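PDB 2ZUX: rhamnogalacturonan endolyase YesW from Bacillus subtilis, which cleaves rhamnogalacturonan I, a pectic polysaccharide of plant cell walls, by endo-type elimination at its rhamnosyl-galacturonic acid bonds and releases oligosaccharides. Local coordinates for residues P95-A100 with G160-R165; A117-V122 with P501-D506; D125-L130 with Y156-T161. All blocks are in the same frame, centred on the assembly; numbering follows the deposited sequence.

Interaction 1: P95-A100 with G160-R165; sequences PLDKPA and GTKLWR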
ATOM      1  N   PRO A  95     -15.612 -10.698  -9.689  1.00 13.32           N
ATOM      2  CA  PRO A  95     -16.966 -10.324  -9.283  1.00 13.24           C
ATOM      3  C   PRO A  95     -17.048 -10.187  -7.767  1.00 13.00           C
ATOM      4  O   PRO A  95     -16.413 -10.952  -7.038  1.00 13.18           O
ATOM      5  CB  PRO A  95     -17.820 -11.505  -9.756  1.00 13.33           C
ATOM      6  CG  PRO A  95     -16.870 -12.647  -9.869  1.00 14.77           C
ATOM      7  CD  PRO A  95     -15.571 -12.038 -10.305  1.00 13.54           C
ATOM      8  N   LEU A  96     -17.832  -9.214  -7.317  1.00 12.94           N
ATOM      9  CA  LEU A  96     -17.985  -8.940  -5.890  1.00 13.32           C
ATOM     10  C   LEU A  96     -19.373  -9.313  -5.402  1.00 14.12           C
ATOM     11  O   LEU A  96     -20.334  -9.331  -6.176  1.00 14.38           O
ATOM     12  CB  LEU A  96     -17.721  -7.458  -5.596  1.00 13.23           C
ATOM     13  CG  LEU A  96     -16.323  -6.936  -5.956  1.00 12.66           C
ATOM     14  CD1 LEU A  96     -16.230  -5.440  -5.734  1.00 12.27           C
ATOM     15  CD2 LEU A  96     -15.257  -7.666  -5.148  1.00 13.03           C
ATOM     16  N   ASP A  97     -19.465  -9.609  -4.114  1.00 14.07           N
ATOM     17  CA  ASP A  97     -20.756  -9.768  -3.452  1.00 15.15           C
ATOM     18  C   ASP A  97     -21.077  -8.432  -2.796  1.00 14.99           C
ATOM     19  O   ASP A  97     -20.684  -8.170  -1.658  1.00 14.95           O
ATOM     20  CB  ASP A  97     -20.712 -10.905  -2.427  1.00 15.63           C
ATOM     21  CG  ASP A  97     -22.007 -11.029  -1.633  1.00 18.01           C
ATOM     22  OD1 ASP A  97     -23.076 -10.631  -2.149  1.00 20.67           O
ATOM     23  OD2 ASP A  97     -21.954 -11.527  -0.490  1.00 20.37           O
ATOM     24  N   LYS A  98     -21.763  -7.571  -3.530  1.00 15.10           N
ATOM     25  CA  LYS A  98     -22.024  -6.225  -3.050  1.00 15.59           C
ATOM     26  C   LYS A  98     -22.996  -6.276  -1.876  1.00 15.45           C
ATOM     27  O   LYS A  98     -24.092  -6.839  -1.996  1.00 15.78           O
ATOM     28  CB  LYS A  98     -22.559  -5.346  -4.186  1.00 16.14           C
ATOM     29  CG  LYS A  98     -22.682  -3.868  -3.844  1.00 16.98           C
ATOM     30  CD  LYS A  98     -23.094  -3.074  -5.071  1.00 18.41           C
ATOM     31  CE  LYS A  98     -23.300  -1.615  -4.748  1.00 20.01           C
ATOM     32  NZ  LYS A  98     -23.825  -0.893  -5.936  1.00 21.53           N
ATOM     33  N   PRO A  99     -22.594  -5.706  -0.726  1.00 15.33           N
ATOM     34  CA  PRO A  99     -23.456  -5.739   0.451  1.00 15.74           C
ATOM     35  C   PRO A  99     -24.671  -4.867   0.249  1.00 15.90           C
ATOM     36  O   PRO A  99     -24.583  -3.818  -0.391  1.00 15.96           O
ATOM     37  CB  PRO A  99     -22.590  -5.139   1.562  1.00 15.64           C
ATOM     38  CG  PRO A  99     -21.210  -5.007   0.996  1.00 15.89           C
ATOM     39  CD  PRO A  99     -21.323  -5.007  -0.474  1.00 15.42           C
ATOM     40  N   ALA A 100     -25.803  -5.316   0.785  1.00 16.35           N
ATOM     41  CA  ALA A 100     -27.038  -4.545   0.760  1.00 16.62           C
ATOM     42  C   ALA A 100     -26.896  -3.286   1.599  1.00 16.62           C
ATOM     43  O   ALA A 100     -26.189  -3.279   2.610  1.00 17.00           O
ATOM     44  CB  ALA A 100     -28.192  -5.389   1.282  1.00 16.98           C
ATOM     45  N   GLY A 160     -12.792 -15.052  -8.145  1.00 17.37           N
ATOM     46  CA  GLY A 160     -14.082 -14.529  -7.710  1.00 17.19           C
ATOM     47  C   GLY A 160     -14.665 -15.195  -6.478  1.00 16.77           C
ATOM     48  O   GLY A 160     -15.698 -14.754  -5.982  1.00 17.57           O
ATOM     49  N   THR A 161     -14.011 -16.237  -5.975  1.00 16.18           N
ATOM     50  CA  THR A 161     -14.479 -16.920  -4.770  1.00 16.01           C
ATOM     51  C   THR A 161     -14.407 -15.963  -3.586  1.00 15.65           C
ATOM     52  O   THR A 161     -13.330 -15.452  -3.255  1.00 15.27           O
ATOM     53  CB  THR A 161     -13.631 -18.167  -4.436  1.00 16.16           C
ATOM     54  OG1 THR A 161     -13.597 -19.059  -5.562  1.00 17.23           O
ATOM     55  CG2 THR A 161     -14.203 -18.909  -3.225  1.00 17.10           C
ATOM     56  N   LYS A 162     -15.555 -15.712  -2.963  1.00 15.06           N
ATOM     57  CA  LYS A 162     -15.601 -14.934  -1.729  1.00 15.25           C
ATOM     58  C   LYS A 162     -15.310 -15.855  -0.548  1.00 15.09           C
ATOM     59  O   LYS A 162     -16.085 -16.771  -0.249  1.00 15.98           O
ATOM     60  CB  LYS A 162     -16.957 -14.249  -1.574  1.00 15.63           C
ATOM     61  CG  LYS A 162     -17.081 -13.398  -0.322  1.00 16.95           C
ATOM     62  CD  LYS A 162     -18.511 -12.926  -0.160  1.00 19.52           C
ATOM     63  CE  LYS A 162     -18.812 -12.584   1.280  1.00 19.98           C
ATOM     64  NZ  LYS A 162     -20.276 -12.426   1.475  1.00 22.05           N
ATOM     65  N   LEU A 163     -14.189 -15.621   0.122  1.00 14.05           N
ATOM     66  CA  LEU A 163     -13.782 -16.486   1.225  1.00 13.90           C
ATOM     67  C   LEU A 163     -14.512 -16.188   2.520  1.00 13.43           C
ATOM     68  O   LEU A 163     -14.836 -17.109   3.270  1.00 14.06           O
ATOM     69  CB  LEU A 163     -12.269 -16.429   1.436  1.00 13.97           C
ATOM     70  CG  LEU A 163     -11.430 -16.837   0.223  1.00 14.23           C
ATOM     71  CD1 LEU A 163      -9.960 -16.710   0.545  1.00 15.67           C
ATOM     72  CD2 LEU A 163     -11.756 -18.262  -0.238  1.00 15.98           C
ATOM     73  N   TRP A 164     -14.755 -14.903   2.781  1.00 12.74           N
ATOM     74  CA  TRP A 164     -15.423 -14.463   3.998  1.00 11.86           C
ATOM     75  C   TRP A 164     -15.718 -12.982   3.982  1.00 11.71           C
ATOM     76  O   TRP A 164     -15.201 -12.240   3.139  1.00 11.39           O
ATOM     77  CB  TRP A 164     -14.578 -14.786   5.238  1.00 11.82           C
ATOM     78  CG  TRP A 164     -13.117 -14.411   5.163  1.00 11.94           C
ATOM     79  CD1 TRP A 164     -12.079 -15.248   4.876  1.00 12.44           C
ATOM     80  CD2 TRP A 164     -12.530 -13.123   5.412  1.00 10.99           C
ATOM     81  NE1 TRP A 164     -10.886 -14.572   4.928  1.00 12.37           N
ATOM     82  CE2 TRP A 164     -11.131 -13.266   5.261  1.00 11.00           C
ATOM     83  CE3 TRP A 164     -13.047 -11.863   5.746  1.00 11.82           C
ATOM     84  CZ2 TRP A 164     -10.244 -12.195   5.420  1.00 11.86           C
ATOM     85  CZ3 TRP A 164     -12.161 -10.794   5.900  1.00 11.86           C
ATOM     86  CH2 TRP A 164     -10.775 -10.976   5.745  1.00 11.60           C
ATOM     87  N   ARG A 165     -16.561 -12.586   4.930  1.00 11.34           N
ATOM     88  CA  ARG A 165     -16.826 -11.195   5.256  1.00 11.53           C
ATOM     89  C   ARG A 165     -16.742 -11.021   6.762  1.00 11.56           C
ATOM     90  O   ARG A 165     -17.333 -11.802   7.521  1.00 11.76           O
ATOM     91  CB  ARG A 165     -18.220 -10.771   4.771  1.00 11.63           C
ATOM     92  CG  ARG A 165     -18.709  -9.408   5.309  1.00 11.77           C
ATOM     93  CD  ARG A 165     -19.921  -8.891   4.546  1.00 12.50           C
ATOM     94  NE  ARG A 165     -19.584  -8.770   3.130  1.00 12.65           N
ATOM     95  CZ  ARG A 165     -20.456  -8.753   2.127  1.00 13.60           C
ATOM     96  NH1 ARG A 165     -21.769  -8.811   2.356  1.00 15.01           N
ATOM     97  NH2 ARG A 165     -20.010  -8.662   0.884  1.00 14.03           N
TER
HETATM   98  O   HOH W   1     -17.693 -12.968  -5.745  1.00 19.92           O
HETATM   99  O   HOH W   2     -23.754  -9.202   0.233  1.00 22.72           O

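Interaction 2: A117-V122 with P501-D506; sequences ASVGDV and PTLQAD. With CA (calcium ion), chain H; CA (calcium ion), chain E.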
ATOM      1  N   ALA A 117      -8.184  -1.629  -0.825  1.00  8.89           N
ATOM      2  CA  ALA A 117      -7.828  -3.032  -0.688  1.00  8.52           C
ATOM      3  C   ALA A 117      -6.388  -3.221  -0.229  1.00  8.88           C
ATOM      4  O   ALA A 117      -5.574  -2.289  -0.232  1.00  9.05           O
ATOM      5  CB  ALA A 117      -8.082  -3.808  -1.995  1.00  9.50           C
ATOM      6  N   SER A 118      -6.100  -4.455   0.164  1.00  8.88           N
ATOM      7  CA  SER A 118      -4.741  -4.921   0.357  1.00  9.18           C
ATOM      8  C   SER A 118      -4.642  -6.309  -0.255  1.00  9.32           C
ATOM      9  O   SER A 118      -5.634  -6.824  -0.794  1.00  9.51           O
ATOM     10  CB  SER A 118      -4.393  -4.955   1.842  1.00  9.48           C
ATOM     11  OG  SER A 118      -3.028  -5.263   2.029  1.00 10.06           O
ATOM     12  N   VAL A 119      -3.448  -6.893  -0.213  1.00  9.37           N
ATOM     13  CA  VAL A 119      -3.260  -8.273  -0.665  1.00 10.47           C
ATOM     14  C   VAL A 119      -2.505  -9.103   0.355  1.00 10.33           C
ATOM     15  O   VAL A 119      -1.676  -8.596   1.119  1.00 10.73           O
ATOM     16  CB  VAL A 119      -2.519  -8.373  -2.019  1.00 10.38           C
ATOM     17  CG1 VAL A 119      -3.435  -7.994  -3.178  1.00 11.02           C
ATOM     18  CG2 VAL A 119      -1.246  -7.548  -2.000  1.00 11.45           C
ATOM     19  N   GLY A 120      -2.803 -10.396   0.349  1.00 10.35           N
ATOM     20  CA  GLY A 120      -2.042 -11.387   1.095  1.00 10.53           C
ATOM     21  C   GLY A 120      -2.365 -12.727   0.485  1.00 10.73           C
ATOM     22  O   GLY A 120      -3.408 -12.881  -0.152  1.00 11.00           O
ATOM     23  N   ASP A 121      -1.447 -13.670   0.634  1.00 10.88           N
ATOM     24  CA  ASP A 121      -1.669 -15.029   0.184  1.00 10.77           C
ATOM     25  C   ASP A 121      -2.180 -15.803   1.393  1.00 11.11           C
ATOM     26  O   ASP A 121      -1.397 -16.202   2.253  1.00 11.16           O
ATOM     27  CB  ASP A 121      -0.371 -15.621  -0.353  1.00 10.92           C
ATOM     28  CG  ASP A 121      -0.527 -17.041  -0.839  1.00 11.40           C
ATOM     29  OD1 ASP A 121      -1.669 -17.491  -1.064  1.00 11.21           O
ATOM     30  OD2 ASP A 121       0.517 -17.701  -1.011  1.00 12.53           O
ATOM     31  N   VAL A 122      -3.498 -15.960   1.475  1.00 12.06           N
ATOM     32  CA  VAL A 122      -4.109 -16.524   2.677  1.00 12.74           C
ATOM     33  C   VAL A 122      -4.040 -18.048   2.749  1.00 13.27           C
ATOM     34  O   VAL A 122      -4.206 -18.623   3.831  1.00 13.32           O
ATOM     35  CB  VAL A 122      -5.561 -16.050   2.886  1.00 12.82           C
ATOM     36  CG1 VAL A 122      -5.627 -14.517   2.876  1.00 12.99           C
ATOM     37  CG2 VAL A 122      -6.500 -16.662   1.847  1.00 13.55           C
ATOM     38  N   PRO A 501      -6.932   4.417  -6.500  1.00 10.17           N
ATOM     39  CA  PRO A 501      -7.377   3.115  -6.961  1.00  9.98           C
ATOM     40  C   PRO A 501      -7.654   2.221  -5.755  1.00  9.85           C
ATOM     41  O   PRO A 501      -7.103   2.453  -4.671  1.00  9.23           O
ATOM     42  CB  PRO A 501      -6.166   2.597  -7.737  1.00 10.13           C
ATOM     43  CG  PRO A 501      -4.998   3.211  -7.037  1.00 10.47           C
ATOM     44  CD  PRO A 501      -5.476   4.598  -6.670  1.00 10.32           C
ATOM     45  N   THR A 502      -8.479   1.202  -5.934  1.00  9.89           N
ATOM     46  CA  THR A 502      -8.648   0.207  -4.887  1.00  9.89           C
ATOM     47  C   THR A 502      -7.284  -0.354  -4.461  1.00  9.73           C
ATOM     48  O   THR A 502      -7.040  -0.514  -3.265  1.00  9.33           O
ATOM     49  CB  THR A 502      -9.693  -0.860  -5.309  1.00 10.12           C
ATOM     50  OG1 THR A 502     -11.000  -0.328  -5.045  1.00 10.42           O
ATOM     51  CG2 THR A 502      -9.557  -2.154  -4.544  1.00 10.23           C
ATOM     52  N   LEU A 503      -6.385  -0.591  -5.415  1.00  9.55           N
ATOM     53  CA  LEU A 503      -5.015  -0.981  -5.081  1.00  9.52           C
ATOM     54  C   LEU A 503      -4.126  -0.792  -6.286  1.00  9.73           C
ATOM     55  O   LEU A 503      -4.558  -1.039  -7.411  1.00 10.53           O
ATOM     56  CB  LEU A 503      -4.943  -2.445  -4.621  1.00  9.94           C
ATOM     57  CG  LEU A 503      -3.590  -2.958  -4.098  1.00 10.39           C
ATOM     58  CD1 LEU A 503      -3.136  -2.213  -2.846  1.00 11.00           C
ATOM     59  CD2 LEU A 503      -3.645  -4.458  -3.864  1.00 10.85           C
ATOM     60  N   GLN A 504      -2.898  -0.336  -6.053  1.00  9.13           N
ATOM     61  CA  GLN A 504      -1.843  -0.390  -7.063  1.00  8.70           C
ATOM     62  C   GLN A 504      -0.714  -1.242  -6.505  1.00  8.51           C
ATOM     63  O   GLN A 504      -0.212  -0.962  -5.416  1.00  8.94           O
ATOM     64  CB  GLN A 504      -1.318   1.001  -7.388  1.00  8.84           C
ATOM     65  CG  GLN A 504      -0.153   1.012  -8.367  1.00  9.29           C
ATOM     66  CD  GLN A 504       0.429   2.398  -8.515  1.00  9.72           C
ATOM     67  OE1 GLN A 504      -0.261   3.331  -8.959  1.00 10.01           O
ATOM     68  NE2 GLN A 504       1.691   2.557  -8.112  1.00  9.28           N
ATOM     69  N   ALA A 505      -0.318  -2.294  -7.224  1.00  8.88           N
ATOM     70  CA  ALA A 505       0.743  -3.185  -6.750  1.00  9.35           C
ATOM     71  C   ALA A 505       1.192  -4.077  -7.881  1.00  9.43           C
ATOM     72  O   ALA A 505       0.379  -4.476  -8.726  1.00  9.37           O
ATOM     73  CB  ALA A 505       0.247  -4.053  -5.600  1.00  9.43           C
ATOM     74  N   ASP A 506       2.473  -4.429  -7.878  1.00  9.77           N
ATOM     75  CA  ASP A 506       2.941  -5.513  -8.750  1.00  9.64           C
ATOM     76  C   ASP A 506       2.469  -6.844  -8.177  1.00 10.59           C
ATOM     77  O   ASP A 506       3.168  -7.471  -7.371  1.00 11.16           O
ATOM     78  CB  ASP A 506       4.460  -5.507  -8.881  1.00  9.99           C
ATOM     79  CG  ASP A 506       4.976  -6.689  -9.674  1.00 10.09           C
ATOM     80  OD1 ASP A 506       4.197  -7.276 -10.464  1.00 10.56           O
ATOM     81  OD2 ASP A 506       6.157  -7.024  -9.508  1.00 10.37           O
TER
HETATM   82 CA    CA H 634      -3.512 -17.634  -2.584  1.00 11.75          CA
HETATM   83 CA    CA E 631       3.265  -6.853 -12.635  1.00  9.78          CA
HETATM   84  O   HOH W   3      -5.567   0.560  -0.628  1.00  9.37           O
HETATM   85  O   HOH W   4       3.532  -6.729 -15.060  1.00 10.63           O
HETATM   86  O   HOH W   5      -4.565 -18.454  -4.560  1.00 18.77           O

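Interaction 3: D125-L130 with Y156-T161; sequences DGQYEL and YKLDGT. With CA (calcium ion), chain H.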
ATOM      1  N   ASP A 125      -0.440 -20.599  -1.653  1.00 15.19           N
ATOM      2  CA  ASP A 125      -0.140 -21.164  -2.974  1.00 14.78           C
ATOM      3  C   ASP A 125       0.700 -20.233  -3.853  1.00 14.66           C
ATOM      4  O   ASP A 125       1.011 -20.557  -5.001  1.00 15.06           O
ATOM      5  CB  ASP A 125      -1.425 -21.569  -3.701  1.00 14.99           C
ATOM      6  CG  ASP A 125      -2.287 -20.380  -4.090  1.00 15.00           C
ATOM      7  OD1 ASP A 125      -2.113 -19.271  -3.525  1.00 13.82           O
ATOM      8  OD2 ASP A 125      -3.150 -20.541  -4.975  1.00 16.59           O
ATOM      9  N   GLY A 126       1.062 -19.072  -3.317  1.00 13.50           N
ATOM     10  CA  GLY A 126       1.887 -18.136  -4.064  1.00 13.32           C
ATOM     11  C   GLY A 126       1.143 -17.183  -4.987  1.00 12.60           C
ATOM     12  O   GLY A 126       1.786 -16.446  -5.745  1.00 13.02           O
ATOM     13  N   GLN A 127      -0.192 -17.189  -4.924  1.00 12.68           N
ATOM     14  CA  GLN A 127      -1.033 -16.219  -5.636  1.00 12.65           C
ATOM     15  C   GLN A 127      -1.779 -15.374  -4.609  1.00 11.88           C
ATOM     16  O   GLN A 127      -2.368 -15.909  -3.671  1.00 11.73           O
ATOM     17  CB  GLN A 127      -2.029 -16.933  -6.557  1.00 12.79           C
ATOM     18  CG  GLN A 127      -3.020 -15.999  -7.242  1.00 13.55           C
ATOM     19  CD  GLN A 127      -4.016 -16.733  -8.100  1.00 15.03           C
ATOM     20  OE1 GLN A 127      -3.687 -17.183  -9.197  1.00 18.41           O
ATOM     21  NE2 GLN A 127      -5.250 -16.841  -7.619  1.00 15.83           N
ATOM     22  N   TYR A 128      -1.763 -14.059  -4.786  1.00 11.14           N
ATOM     23  CA  TYR A 128      -2.428 -13.166  -3.846  1.00 10.99           C
ATOM     24  C   TYR A 128      -3.944 -13.243  -3.894  1.00 10.67           C
ATOM     25  O   TYR A 128      -4.538 -13.375  -4.968  1.00 10.70           O
ATOM     26  CB  TYR A 128      -2.010 -11.718  -4.091  1.00 10.78           C
ATOM     27  CG  TYR A 128      -0.578 -11.433  -3.724  1.00 10.59           C
ATOM     28  CD1 TYR A 128      -0.150 -11.520  -2.401  1.00 10.68           C
ATOM     29  CD2 TYR A 128       0.346 -11.066  -4.695  1.00 10.39           C
ATOM     30  CE1 TYR A 128       1.157 -11.268  -2.053  1.00 11.03           C
ATOM     31  CE2 TYR A 128       1.658 -10.805  -4.358  1.00  9.75           C
ATOM     32  CZ  TYR A 128       2.064 -10.911  -3.042  1.00  9.75           C
ATOM     33  OH  TYR A 128       3.371 -10.651  -2.701  1.00 11.02           O
ATOM     34  N   GLU A 129      -4.544 -13.137  -2.711  1.00 10.42           N
ATOM     35  CA  GLU A 129      -5.953 -12.834  -2.539  1.00 10.60           C
ATOM     36  C   GLU A 129      -6.095 -11.327  -2.326  1.00 10.19           C
ATOM     37  O   GLU A 129      -5.158 -10.659  -1.871  1.00 10.71           O
ATOM     38  CB  GLU A 129      -6.518 -13.565  -1.317  1.00 10.34           C
ATOM     39  CG  GLU A 129      -6.866 -15.035  -1.529  1.00 11.14           C
ATOM     40  CD  GLU A 129      -5.668 -15.903  -1.864  1.00 11.83           C
ATOM     41  OE1 GLU A 129      -4.724 -16.001  -1.046  1.00 11.63           O
ATOM     42  OE2 GLU A 129      -5.679 -16.518  -2.953  1.00 12.85           O
ATOM     43  N   LEU A 130      -7.269 -10.800  -2.655  1.00  9.81           N
ATOM     44  CA  LEU A 130      -7.608  -9.407  -2.396  1.00  9.87           C
ATOM     45  C   LEU A 130      -8.428  -9.295  -1.120  1.00 10.03           C
ATOM     46  O   LEU A 130      -9.421 -10.005  -0.952  1.00 10.84           O
ATOM     47  CB  LEU A 130      -8.397  -8.841  -3.572  1.00 10.06           C
ATOM     48  CG  LEU A 130      -7.538  -8.469  -4.779  1.00 11.10           C
ATOM     49  CD1 LEU A 130      -8.363  -8.462  -6.062  1.00 13.05           C
ATOM     50  CD2 LEU A 130      -6.828  -7.129  -4.554  1.00 13.13           C
ATOM     51  N   TYR A 156     -11.363 -12.065  -1.279  1.00 10.49           N
ATOM     52  CA  TYR A 156     -11.664 -12.714  -2.562  1.00 11.02           C
ATOM     53  C   TYR A 156     -10.431 -13.373  -3.153  1.00 11.51           C
ATOM     54  O   TYR A 156      -9.335 -12.803  -3.138  1.00 11.44           O
ATOM     55  CB  TYR A 156     -12.184 -11.698  -3.587  1.00 11.54           C
ATOM     56  CG  TYR A 156     -13.512 -11.113  -3.220  1.00 11.14           C
ATOM     57  CD1 TYR A 156     -14.695 -11.722  -3.635  1.00 11.66           C
ATOM     58  CD2 TYR A 156     -13.596  -9.949  -2.450  1.00 11.58           C
ATOM     59  CE1 TYR A 156     -15.926 -11.199  -3.281  1.00 11.86           C
ATOM     60  CE2 TYR A 156     -14.818  -9.424  -2.093  1.00 11.67           C
ATOM     61  CZ  TYR A 156     -15.980 -10.049  -2.520  1.00 12.07           C
ATOM     62  OH  TYR A 156     -17.200  -9.525  -2.159  1.00 11.94           O
ATOM     63  N   LYS A 157     -10.616 -14.575  -3.691  1.00 12.05           N
ATOM     64  CA  LYS A 157      -9.634 -15.140  -4.600  1.00 12.33           C
ATOM     65  C   LYS A 157      -9.788 -14.452  -5.947  1.00 12.77           C
ATOM     66  O   LYS A 157     -10.850 -13.902  -6.250  1.00 12.70           O
ATOM     67  CB  LYS A 157      -9.843 -16.645  -4.752  1.00 12.87           C
ATOM     68  CG  LYS A 157      -9.478 -17.418  -3.510  1.00 14.34           C
ATOM     69  CD  LYS A 157      -9.626 -18.917  -3.724  1.00 18.50           C
ATOM     70  CE  LYS A 157      -8.728 -19.678  -2.774  1.00 21.47           C
ATOM     71  NZ  LYS A 157      -7.284 -19.462  -3.101  1.00 24.98           N
ATOM     72  N   LEU A 158      -8.739 -14.484  -6.763  1.00 13.49           N
ATOM     73  CA  LEU A 158      -8.798 -13.835  -8.072  1.00 14.60           C
ATOM     74  C   LEU A 158      -9.848 -14.472  -8.989  1.00 15.33           C
ATOM     75  O   LEU A 158     -10.350 -13.820  -9.904  1.00 15.75           O
ATOM     76  CB  LEU A 158      -7.418 -13.801  -8.740  1.00 14.47           C
ATOM     77  CG  LEU A 158      -6.303 -13.119  -7.938  1.00 14.89           C
ATOM     78  CD1 LEU A 158      -5.072 -12.963  -8.829  1.00 15.87           C
ATOM     79  CD2 LEU A 158      -6.732 -11.763  -7.356  1.00 15.16           C
ATOM     80  N   ASP A 159     -10.234 -15.717  -8.701  1.00 16.39           N
ATOM     81  CA  ASP A 159     -11.267 -16.384  -9.502  1.00 17.49           C
ATOM     82  C   ASP A 159     -12.688 -15.953  -9.118  1.00 17.76           C
ATOM     83  O   ASP A 159     -13.670 -16.424  -9.702  1.00 18.85           O
ATOM     84  CB  ASP A 159     -11.096 -17.913  -9.478  1.00 18.07           C
ATOM     85  CG  ASP A 159     -11.489 -18.548  -8.149  1.00 19.12           C
ATOM     86  OD1 ASP A 159     -11.882 -17.839  -7.202  1.00 18.23           O
ATOM     87  OD2 ASP A 159     -11.414 -19.791  -8.056  1.00 21.99           O
ATOM     88  N   GLY A 160     -12.792 -15.052  -8.145  1.00 17.37           N
ATOM     89  CA  GLY A 160     -14.082 -14.529  -7.710  1.00 17.19           C
ATOM     90  C   GLY A 160     -14.665 -15.195  -6.478  1.00 16.77           C
ATOM     91  O   GLY A 160     -15.698 -14.754  -5.982  1.00 17.57           O
ATOM     92  N   THR A 161     -14.011 -16.237  -5.975  1.00 16.18           N
ATOM     93  CA  THR A 161     -14.479 -16.920  -4.770  1.00 16.01           C
ATOM     94  C   THR A 161     -14.407 -15.963  -3.586  1.00 15.65           C
ATOM     95  O   THR A 161     -13.330 -15.452  -3.255  1.00 15.27           O
ATOM     96  CB  THR A 161     -13.631 -18.167  -4.436  1.00 16.16           C
ATOM     97  OG1 THR A 161     -13.597 -19.059  -5.562  1.00 17.23           O
ATOM     98  CG2 THR A 161     -14.203 -18.909  -3.225  1.00 17.10           C
TER
HETATM   99 CA    CA H 634      -3.512 -17.634  -2.584  1.00 11.75          CA
HETATM  100  O   HOH W   5      -4.565 -18.454  -4.560  1.00 18.77           O
HETATM  101  O   HOH W   6      -6.325 -15.420  -5.322  1.00 12.09           O
HETATM  102  O   HOH W   7      -8.097 -17.818  -7.891  1.00 21.39           O

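Interaction 1: P95-A100 with G160-R165
Asp97 meets Lys162 and Arg165 because each of the three side chains sets its CG anti to the backbone N (chi1 175° for Asp97). Lys162 then runs on extended, whereas Arg165 bends at chi3 (-58°), which swings NE out of line with the preceding chain. Asp97 OD2 takes the ammonium of Lys162 on its anti lone pair, a salt bridge of 2.7 Å from OD2 to NZ. Arg165 uses the same residue differently: its NH2 donates to Asp97 O at 2.7 Å, in the carbonyl plane and close to its own guanidinium plane. Its charge pairs with Asp97 OD2 only at long range, NH2 to OD2 being 3.7 Å, with the oxygen well out of the guanidinium plane. Lys162 NZ rides over the centre of one guanidinium face, and Pro99 CG covers the opposite face nearer the rim. The Asp97 carboxylate would thus probably offset two neighbouring positive charges. Arg165 NH1 also donates to water 2 (2.9 Å), and NE has a second acid, Asp154. An alanine at Arg165 would probably leave Asp97 O without this donor, take the NE partner from Asp154, and open a gap beside the Pro99 ring. At the other end Pro95 CD rests on Gly160 CA at 3.9 Å, and water 1 donates 2.7 Å bonds to both Pro95 O and Gly160 O. The contact joins the linker between strands 91-95 and 102-103 to the outermost strand, 162-167, of the first blade of the beta-propeller.

Interaction 2: A117-V122 with P501-D506
Ala117 and Leu503 pack where inner strands of the first and last blades of the beta-propeller come side by side. Ala117 N donates to Thr502 O at 2.9 Å, the one direct hydrogen bond between the two segments, its donor tilted from the carbonyl plane. Beside it Ala117 CB presses on Thr502 CG2 at 3.4 Å, tighter than usual van der Waals contact; the methyl stands there because CG2 is anti to the backbone N. Leu503 splits its two methyls: CD1 lies 3.6 Å from Ala117 O, while CD2 meets Val119 CG1, also at 3.6 Å, the two side chains crossing obliquely. Water 3 sits against Ala117 O (2.9 Å) and Thr502 O, but has more acceptors around it than protons to give.

The strand axes approach to 7.3 Å at 41°, so the strands diverge from their one bonded point instead of forming a continuous sheet. What sets Thr502 and Leu503 in place is a classic beta bulge: both face Val516 of strand 514-519. Thr502 OG1 bonds to Asn115 O, a second tie to the first blade, and Met542 touches Val119 from a loop. Farther out, each segment ends in a calcium-binding loop. Asp121 enters the site with Asp123, Asp125, Gln127 and Glu129; Asp506 enters another with Leu508, Asp510, Arg512 and Glu514. In both acids CG is anti to the backbone N, and in each case it is OD1 that binds: Asp121 OD1 and Asp506 OD1 each lie 2.4 Å from their own calcium ion.

Interaction 3: D125-L130 with Y156-T161
Leu130 and Tyr156 form an antiparallel hydrogen-bonded pair: Tyr156 N donates to Leu130 O at 2.8 Å and Leu130 N to Tyr156 O at 2.9 Å. Charge comes next. Glu129 grips the calcium ion with both oxygens, 2.5 Å from OE1 and from OE2, alongside Asp125 OD1, Gln127 O, water 5, Asp121 and Asp123; OE1 also accepts from Val122 N. Lys157 lies side by side with Glu129 and bends at chi4 (-68°), which leaves NZ in a salt bridge to Glu129 OE2 whose hydrogen bond, at 3.4 Å from NZ, is weak; its stronger partner is Asp123. Gln127 N comes to Asp125 OD1 from above the carboxylate plane, closing an Asx turn. Water 6 stitches the segments, donating to Tyr128 O and Glu129 OE2 and accepting from Gln127 NE2 and Leu158 N. Leu158 supplies the packing: CG lies against Tyr128 O at 3.5 Å, and CD2 makes the apolar contact with Leu130 CD1 at 3.9 Å. Strands 129-136 and 152-156 are thus paired in the first blade; the type I turn 157-160 leads on to strand 162-167, and Leu130 and Leu158 reach Leu525 and Ile527 on strand 524-528 of the last blade.

Overall arrangement
From the N terminus, the chain leaves strand 91-95, which is the outermost strand of the last blade, and passes through 95-100 into the first blade. Interaction 1 closes a loop when 160-165 comes back beside that linker. Strand 109-120 starts interaction 2, whose partner returns only at 501-506, after the chain has gone round the propeller; interactions 1 and 2 therefore cross. Interaction 3 closes a short loop that nests inside that of interaction 2, sharing its calcium ion, and ends on the same stretch as interaction 1, Gly160 and Thr161. Interaction 2 joins the first and last blades, interaction 1 ties the linker to the first blade's outer strand, and interaction 3 pairs strands within that blade.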